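Local structure of ATP-dependent kinase YFH7 (Saccharomyces cerevisiae, 2GA8) at residues T229-G241 and P251-V263. The protein acts as an ATP-dependent kinase of the P-loop type and could take part in assembling the endoplasmic reticulum membrane. Numbering follows the deposited sequence.
Sequences TFSQTIPDIFVPG and PDQYCISKFTRIV
Ile237 and Val239 pair with Ile256 and Tyr254 in an antiparallel beta hairpin, with a classic beta bulge where Gln253 and Tyr254 both face Val239. Ile237 and Ile256 exchange backbone bonds, each 2.7 Å from N to O. At the bulge Val239 O accepts twice, from Tyr254 N in its carbonyl plane and from Gln253 N tilted 28° out of it. Ile237, Val239 and Ile256 turn their side chains to the sheet face covered by helix 192-206. On this face Val239 CG2 meets the edge of the Tyr254 ring and presses on Tyr254 CB at 3.2 Å; the Tyr254 side chain comes within about 7 Å of that of Ser38, in the probable ATP-binding P-loop. On the other face Cys255 SG sits obliquely over the Phe238 ring, 4.2 Å from its centroid, with a mercury ion bound close to Cys255.

Where the strands part, waters bridge the two segments. One water donates to Ile234 O and Asp236 OD1 and accepts from Lys258 N and NZ; the lysine chain, bent at chi3 and chi4, curls back so NZ and backbone N share it. Another bridges Pro235 O and Ile256 O, the latter also accepting from Ile237 N.

At the far end an edge-to-face stack forms: Phe259 CD1 points at the centre of the Phe230 ring, planes 71° apart. Arg261 curls past that ring, with NH1 3.3 Å from Phe230 CD1, while its NE and NH1 bond to the backbone oxygens of Tyr23 and Leu226. Replacing Arg261 with alanine would probably leave these carbonyls without their donors and uncover one flank of Phe230. Thr229 OG1, set between its backbone N and carbonyl carbon (chi1 54°), lies in the guanidinium plane and accepts a nearly straight 2.8 Å bond from Arg261 NH2.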
loop_
_atom_site.group_PDB
_atom_site.type_symbol
_atom_site.label_atom_id
_atom_site.label_comp_id
_atom_site.label_asym_id
_atom_site.label_seq_id
_atom_site.Cartn_x
_atom_site.Cartn_y
_atom_site.Cartn_z
ATOM N N THR A 229 -7.790 6.268 22.595
ATOM C CA THR A 229 -6.659 5.347 22.571
ATOM C C THR A 229 -5.528 5.620 21.579
ATOM O O THR A 229 -4.762 4.710 21.249
ATOM C CB THR A 229 -7.159 3.903 22.368
ATOM O OG1 THR A 229 -7.981 3.841 21.196
ATOM C CG2 THR A 229 -7.977 3.453 23.578
ATOM N N PHE A 230 -5.427 6.854 21.100
ATOM C CA PHE A 230 -4.351 7.222 20.193
ATOM C C PHE A 230 -3.088 7.144 21.045
ATOM O O PHE A 230 -3.138 7.394 22.255
ATOM C CB PHE A 230 -4.543 8.650 19.676
ATOM C CG PHE A 230 -5.657 8.797 18.676
ATOM C CD1 PHE A 230 -5.585 8.165 17.434
ATOM C CD2 PHE A 230 -6.759 9.603 18.957
ATOM C CE1 PHE A 230 -6.593 8.338 16.485
ATOM C CE2 PHE A 230 -7.771 9.783 18.014
ATOM C CZ PHE A 230 -7.689 9.150 16.775
ATOM N N SER A 231 -1.961 6.802 20.429
ATOM C CA SER A 231 -0.711 6.677 21.172
ATOM C C SER A 231 0.417 7.579 20.675
ATOM O O SER A 231 0.691 7.655 19.476
ATOM C CB SER A 231 -0.232 5.226 21.146
ATOM O OG SER A 231 1.012 5.098 21.813
ATOM N N GLN A 232 1.078 8.248 21.613
ATOM C CA GLN A 232 2.184 9.135 21.280
ATOM C C GLN A 232 3.406 8.342 20.806
ATOM O O GLN A 232 4.331 8.907 20.230
ATOM C CB GLN A 232 2.558 9.970 22.510
ATOM C CG GLN A 232 3.514 11.116 22.232
ATOM C CD GLN A 232 2.954 12.110 21.228
ATOM O OE1 GLN A 232 1.815 12.563 21.356
ATOM N NE2 GLN A 232 3.756 12.459 20.229
ATOM N N THR A 233 3.402 7.034 21.035
ATOM C CA THR A 233 4.540 6.194 20.650
ATOM C C THR A 233 4.617 5.828 19.173
ATOM O O THR A 233 5.627 5.291 18.726
ATOM C CB THR A 233 4.553 4.875 21.434
ATOM O OG1 THR A 233 3.410 4.093 21.067
ATOM C CG2 THR A 233 4.533 5.146 22.928
ATOM N N ILE A 234 3.561 6.121 18.422
ATOM C CA ILE A 234 3.510 5.796 16.997
ATOM C C ILE A 234 4.025 6.954 16.147
ATOM O O ILE A 234 3.437 8.029 16.127
ATOM C CB ILE A 234 2.057 5.443 16.582
ATOM C CG1 ILE A 234 1.555 4.266 17.425
ATOM C CG2 ILE A 234 1.994 5.108 15.091
ATOM C CD1 ILE A 234 2.289 2.949 17.176
ATOM N N PRO A 235 5.136 6.741 15.420
ATOM C CA PRO A 235 5.710 7.795 14.581
ATOM C C PRO A 235 5.001 7.945 13.246
ATOM O O PRO A 235 4.218 7.084 12.853
ATOM C CB PRO A 235 7.143 7.328 14.398
ATOM C CG PRO A 235 6.944 5.841 14.213
ATOM C CD PRO A 235 5.917 5.495 15.300
ATOM N N ASP A 236 5.273 9.048 12.556
ATOM C CA ASP A 236 4.688 9.274 11.242
ATOM C C ASP A 236 5.456 8.402 10.259
ATOM O O ASP A 236 6.682 8.335 10.308
ATOM C CB ASP A 236 4.827 10.741 10.810
ATOM C CG ASP A 236 3.872 11.668 11.541
ATOM O OD1 ASP A 236 2.930 11.172 12.191
ATOM O OD2 ASP A 236 4.059 12.901 11.450
ATOM N N ILE A 237 4.729 7.731 9.375
ATOM C CA ILE A 237 5.348 6.878 8.369
ATOM C C ILE A 237 4.963 7.452 7.018
ATOM O O ILE A 237 3.779 7.583 6.715
ATOM C CB ILE A 237 4.827 5.434 8.467
ATOM C CG1 ILE A 237 5.145 4.865 9.848
ATOM C CG2 ILE A 237 5.465 4.573 7.376
ATOM C CD1 ILE A 237 4.454 3.547 10.137
ATOM N N PHE A 238 5.963 7.804 6.216
ATOM C CA PHE A 238 5.729 8.370 4.893
ATOM C C PHE A 238 5.993 7.339 3.810
ATOM O O PHE A 238 7.052 6.721 3.775
ATOM C CB PHE A 238 6.630 9.585 4.689
ATOM C CG PHE A 238 6.298 10.722 5.601
ATOM C CD1 PHE A 238 5.286 11.614 5.272
ATOM C CD2 PHE A 238 6.952 10.863 6.822
ATOM C CE1 PHE A 238 4.926 12.635 6.150
ATOM C CE2 PHE A 238 6.598 11.882 7.706
ATOM C CZ PHE A 238 5.585 12.764 7.370
ATOM N N VAL A 239 5.020 7.161 2.928
ATOM C CA VAL A 239 5.159 6.185 1.862
ATOM C C VAL A 239 5.121 6.857 0.498
ATOM O O VAL A 239 4.400 7.837 0.288
ATOM C CB VAL A 239 4.056 5.097 1.960
ATOM C CG1 VAL A 239 4.103 4.439 3.337
ATOM C CG2 VAL A 239 2.695 5.700 1.727
ATOM N N PRO A 240 5.912 6.339 -0.452
ATOM C CA PRO A 240 5.966 6.901 -1.802
ATOM C C PRO A 240 4.658 6.793 -2.571
ATOM O O PRO A 240 3.801 5.960 -2.268
ATOM C CB PRO A 240 7.090 6.106 -2.457
ATOM C CG PRO A 240 6.957 4.758 -1.801
ATOM C CD PRO A 240 6.758 5.137 -0.348
ATOM N N GLY A 241 4.521 7.654 -3.573
ATOM C CA GLY A 241 3.343 7.656 -4.415
ATOM C C GLY A 241 3.844 7.591 -5.842
ATOM O O GLY A 241 5.051 7.618 -6.071
ATOM N N PRO A 251 8.452 10.658 -3.538
ATOM C CA PRO A 251 8.497 10.586 -2.075
ATOM C C PRO A 251 7.338 11.142 -1.257
ATOM O O PRO A 251 6.608 12.039 -1.684
ATOM C CB PRO A 251 9.808 11.293 -1.743
ATOM C CG PRO A 251 9.879 12.340 -2.802
ATOM C CD PRO A 251 9.508 11.556 -4.042
ATOM N N ASP A 252 7.200 10.575 -0.062
ATOM C CA ASP A 252 6.201 10.951 0.930
ATOM C C ASP A 252 4.861 11.482 0.429
ATOM O O ASP A 252 4.462 12.592 0.781
ATOM C CB ASP A 252 6.815 11.977 1.884
ATOM C CG ASP A 252 8.265 11.680 2.195
ATOM O OD1 ASP A 252 8.594 10.500 2.446
ATOM O OD2 ASP A 252 9.080 12.628 2.194
ATOM N N GLN A 253 4.155 10.690 -0.369
ATOM C CA GLN A 253 2.859 11.114 -0.888
ATOM C C GLN A 253 1.735 10.752 0.067
ATOM O O GLN A 253 0.659 11.353 0.037
ATOM C CB GLN A 253 2.603 10.476 -2.255
ATOM C CG GLN A 253 3.550 10.972 -3.324
ATOM C CD GLN A 253 3.342 12.442 -3.640
ATOM O OE1 GLN A 253 4.277 13.145 -4.020
ATOM N NE2 GLN A 253 2.108 12.910 -3.497
ATOM N N TYR A 254 1.983 9.764 0.918
ATOM C CA TYR A 254 0.978 9.337 1.874
ATOM C C TYR A 254 1.603 9.234 3.254
ATOM O O TYR A 254 2.655 8.622 3.422
ATOM C CB TYR A 254 0.400 7.984 1.456
ATOM C CG TYR A 254 -0.113 7.972 0.035
ATOM C CD1 TYR A 254 -1.382 8.457 -0.274
ATOM C CD2 TYR A 254 0.693 7.515 -1.009
ATOM C CE1 TYR A 254 -1.837 8.488 -1.592
ATOM C CE2 TYR A 254 0.253 7.545 -2.321
ATOM C CZ TYR A 254 -1.012 8.032 -2.608
ATOM O OH TYR A 254 -1.447 8.064 -3.912
ATOM N N CYS A 255 0.966 9.860 4.234
ATOM C CA CYS A 255 1.464 9.802 5.595
ATOM C C CYS A 255 0.546 8.970 6.469
ATOM O O CYS A 255 -0.667 9.190 6.503
ATOM C CB CYS A 255 1.567 11.194 6.216
ATOM S SG CYS A 255 2.030 11.106 7.972
ATOM N N ILE A 256 1.130 8.003 7.163
ATOM C CA ILE A 256 0.384 7.162 8.083
ATOM C C ILE A 256 0.889 7.609 9.447
ATOM O O ILE A 256 2.040 7.352 9.802
ATOM C CB ILE A 256 0.705 5.671 7.872
ATOM C CG1 ILE A 256 0.268 5.247 6.470
ATOM C CG2 ILE A 256 0.002 4.829 8.926
ATOM C CD1 ILE A 256 0.724 3.858 6.083
ATOM N N SER A 257 0.031 8.289 10.204
ATOM C CA SER A 257 0.413 8.809 11.516
ATOM C C SER A 257 -0.228 8.061 12.674
ATOM O O SER A 257 -0.942 7.077 12.481
ATOM C CB SER A 257 0.012 10.281 11.629
ATOM O OG SER A 257 -1.399 10.391 11.767
ATOM N N LYS A 258 0.019 8.552 13.886
ATOM C CA LYS A 258 -0.558 7.944 15.078
ATOM C C LYS A 258 -2.085 7.993 14.991
ATOM O O LYS A 258 -2.774 7.201 15.630
ATOM C CB LYS A 258 -0.098 8.684 16.340
ATOM C CG LYS A 258 -0.521 10.156 16.393
ATOM C CD LYS A 258 -0.164 10.813 17.730
ATOM C CE LYS A 258 1.344 10.868 17.954
ATOM N NZ LYS A 258 2.044 11.701 16.937
ATOM N N PHE A 259 -2.615 8.913 14.192
ATOM C CA PHE A 259 -4.067 9.036 14.066
ATOM C C PHE A 259 -4.672 8.046 13.089
ATOM O O PHE A 259 -5.879 7.813 13.105
ATOM C CB PHE A 259 -4.439 10.464 13.667
ATOM C CG PHE A 259 -4.067 11.482 14.700
ATOM C CD1 PHE A 259 -4.697 11.491 15.939
ATOM C CD2 PHE A 259 -3.049 12.398 14.457
ATOM C CE1 PHE A 259 -4.315 12.394 16.927
ATOM C CE2 PHE A 259 -2.661 13.302 15.435
ATOM C CZ PHE A 259 -3.295 13.299 16.674
ATOM N N THR A 260 -3.833 7.458 12.243
ATOM C CA THR A 260 -4.308 6.484 11.269
ATOM C C THR A 260 -4.576 5.149 11.962
ATOM O O THR A 260 -3.642 4.450 12.361
ATOM C CB THR A 260 -3.271 6.259 10.159
ATOM O OG1 THR A 260 -2.828 7.527 9.647
ATOM C CG2 THR A 260 -3.882 5.449 9.032
ATOM N N ARG A 261 -5.852 4.794 12.095
ATOM C CA ARG A 261 -6.228 3.547 12.751
ATOM C C ARG A 261 -6.751 2.516 11.750
ATOM O O ARG A 261 -7.035 1.374 12.106
ATOM C CB ARG A 261 -7.280 3.830 13.826
ATOM C CG ARG A 261 -6.855 4.903 14.825
ATOM C CD ARG A 261 -5.637 4.477 15.654
ATOM N NE ARG A 261 -5.989 3.537 16.719
ATOM C CZ ARG A 261 -6.568 3.885 17.868
ATOM N NH1 ARG A 261 -6.851 5.160 18.115
ATOM N NH2 ARG A 261 -6.889 2.957 18.761
ATOM N N ILE A 262 -6.883 2.943 10.499
ATOM C CA ILE A 262 -7.355 2.087 9.421
ATOM C C ILE A 262 -6.463 2.361 8.214
ATOM O O ILE A 262 -6.332 3.506 7.782
ATOM C CB ILE A 262 -8.825 2.411 9.055
ATOM C CG1 ILE A 262 -9.743 2.025 10.214
ATOM C CG2 ILE A 262 -9.231 1.678 7.785
ATOM C CD1 ILE A 262 -11.140 2.577 10.088
ATOM N N VAL A 263 -5.828 1.316 7.694
ATOM C CA VAL A 263 -4.951 1.460 6.540
ATOM C C VAL A 263 -5.532 0.608 5.427
ATOM O O VAL A 263 -5.717 -0.601 5.581
ATOM C CB VAL A 263 -3.504 0.988 6.848
ATOM C CG1 VAL A 263 -2.631 1.125 5.602
ATOM C CG2 VAL A 263 -2.926 1.806 7.982
HETATM O O HOH W 1 2.481 10.071 14.639
HETATM O O HOH W 2 2.124 5.571 11.953
HETATM O O HOH W 3 1.236 13.112 13.844
#